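Local structure of DUF6836 domain-containing protein (Clostridium leptum, 4PW1) at the interface of chains A and B. The protein is of unknown function, belongs to the DUF6836 family and is found here as a two-fold symmetric pair of chains. Numbering follows the deposited sequence. Chains: chain A/B, Uncharacterized protein.

The interface of chains A and B. Residues chain A 18-21, 24; chain B 225-227, 233-235.
Two neighbouring strands of a DUF6836 beta-sheet in chain B, 221-227 and 233-239, receive the segment of chain A that leads into strand 24-28. A:Asn21 lies between B:Ser227 and B:Ser233, on different strands: its carboxamide faces B:Ser233 and its CB faces B:Ser227. Its CG lies beside both the backbone N and the carbonyl carbon (chi1 64°), and the amide group points at the sheet. A:Asn21 CG packs on B:Ser233 CB at 3.6 Å, and A:Asn21 CB lies 4.0 Å from B:Ser227 CB. Direct polar contacts are weak: A:Asn21 ND2 gives a long hydrogen bond to the carbonyl B:Met234 O at 3.4 Å, and B:Ser233 OG gives another to A:Asn21 OD1. Waters do more of the bridging. Water 1 joins A:Asn21 ND2, 3.0 Å away, to the hydroxyl B:Ser227 OG. Water 2 links A:Asn21 OD1 with B:Ser233 OG. The A:Glu24 side chain runs across that of the selenomethionine B:Met225, roughly perpendicular to it. Its carboxylate oxygen OE2 lies 3.1 Å from the selenium of B:Met225, and its CG touches B:Val235 CG2 at 4.0 Å. The other oxygen, A:Glu24 OE1, accepts a hydrogen bond from A:Asn21 N at 2.8 Å, which approaches almost in line with the C-O bond. That bond ties the carboxylate to its own chain. B:Met225 bends at chi3 (33°), and its CE methyl reaches the A:Leu18 side chain and the A:Tyr19 carbonyl.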
# COMPACT_ATOMS: atom_id res chain seq x y z
N LEU A 18 7.13 -2.28 -11.78
CA LEU A 18 5.83 -1.72 -11.45
C LEU A 18 5.92 -0.44 -10.56
O LEU A 18 6.50 -0.46 -9.47
CB LEU A 18 5.03 -2.80 -10.71
CG LEU A 18 3.62 -2.36 -10.34
CD1 LEU A 18 2.75 -2.27 -11.59
CD2 LEU A 18 3.05 -3.33 -9.33
N TYR A 19 5.30 0.66 -11.00
CA TYR A 19 5.17 1.86 -10.16
C TYR A 19 3.81 1.93 -9.53
O TYR A 19 2.82 1.72 -10.22
CB TYR A 19 5.33 3.11 -11.01
CG TYR A 19 6.71 3.32 -11.52
CD1 TYR A 19 7.21 2.54 -12.56
CD2 TYR A 19 7.54 4.29 -10.94
CE1 TYR A 19 8.50 2.71 -13.02
CE2 TYR A 19 8.83 4.48 -11.41
CZ TYR A 19 9.30 3.69 -12.45
OH TYR A 19 10.55 3.89 -12.92
N LEU A 20 3.71 2.20 -8.25
CA LEU A 20 2.39 2.44 -7.66
C LEU A 20 1.89 3.83 -8.06
O LEU A 20 2.68 4.72 -8.24
CB LEU A 20 2.42 2.29 -6.14
CG LEU A 20 2.73 0.89 -5.65
CD1 LEU A 20 2.52 0.82 -4.14
CD2 LEU A 20 1.91 -0.15 -6.31
N ASN A 21 0.58 4.03 -8.20
CA ASN A 21 0.07 5.33 -8.68
C ASN A 21 -0.35 6.21 -7.52
O ASN A 21 -0.18 5.81 -6.33
CB ASN A 21 -1.00 5.15 -9.80
CG ASN A 21 -2.28 4.45 -9.34
OD1 ASN A 21 -2.68 4.55 -8.18
ND2 ASN A 21 -2.94 3.77 -10.27
N GLU A 24 -2.65 5.11 -4.38
CA GLU A 24 -2.22 3.93 -3.66
C GLU A 24 -1.25 4.38 -2.56
O GLU A 24 -0.24 5.00 -2.81
CB GLU A 24 -1.58 2.91 -4.62
CG GLU A 24 -2.56 2.18 -5.58
CD GLU A 24 -1.87 1.31 -6.66
OE1 GLU A 24 -0.88 1.80 -7.28
OE2 GLU A 24 -2.32 0.13 -6.93
N MSE B 225 -4.48 -1.00 -12.67
CA MSE B 225 -4.12 0.36 -12.31
C MSE B 225 -3.98 1.19 -13.54
O MSE B 225 -3.37 0.78 -14.56
CB MSE B 225 -2.81 0.36 -11.51
CG MSE B 225 -3.01 -0.38 -10.18
SE MSE B 225 -1.24 -1.07 -9.57
CE MSE B 225 -0.08 0.32 -10.23
N TYR B 226 -4.52 2.38 -13.46
CA TYR B 226 -4.47 3.30 -14.59
C TYR B 226 -4.22 4.68 -14.06
O TYR B 226 -4.75 5.03 -13.02
CB TYR B 226 -5.81 3.32 -15.31
CG TYR B 226 -6.20 1.99 -15.84
CD1 TYR B 226 -6.90 1.10 -15.05
CD2 TYR B 226 -5.87 1.62 -17.12
CE1 TYR B 226 -7.23 -0.15 -15.52
CE2 TYR B 226 -6.20 0.37 -17.60
CZ TYR B 226 -6.87 -0.52 -16.78
OH TYR B 226 -7.23 -1.77 -17.23
N SER B 227 -3.45 5.48 -14.77
CA SER B 227 -3.22 6.86 -14.31
C SER B 227 -2.87 7.79 -15.46
O SER B 227 -2.50 7.33 -16.52
CB SER B 227 -2.13 6.89 -13.24
OG SER B 227 -0.96 6.31 -13.73
N SER B 233 -5.72 9.08 -10.89
CA SER B 233 -5.44 7.68 -11.01
C SER B 233 -6.61 6.84 -10.51
O SER B 233 -7.46 7.30 -9.73
CB SER B 233 -4.12 7.34 -10.28
OG SER B 233 -4.29 7.41 -8.89
N MSE B 234 -6.63 5.60 -10.96
CA MSE B 234 -7.67 4.70 -10.55
C MSE B 234 -7.17 3.31 -10.43
O MSE B 234 -6.17 2.93 -11.06
CB MSE B 234 -8.80 4.88 -11.55
CG MSE B 234 -9.68 3.66 -11.60
SE MSE B 234 -11.21 3.97 -12.83
CE MSE B 234 -10.10 3.72 -14.25
N VAL B 235 -7.85 2.54 -9.59
CA VAL B 235 -7.66 1.11 -9.51
C VAL B 235 -8.99 0.44 -9.66
O VAL B 235 -9.98 0.85 -9.05
CB VAL B 235 -7.05 0.73 -8.15
CG1 VAL B 235 -6.91 -0.76 -8.05
CG2 VAL B 235 -5.73 1.40 -7.96
O HOH W 1 -1.33 3.77 -12.85
O HOH W 2 -5.13 4.91 -8.09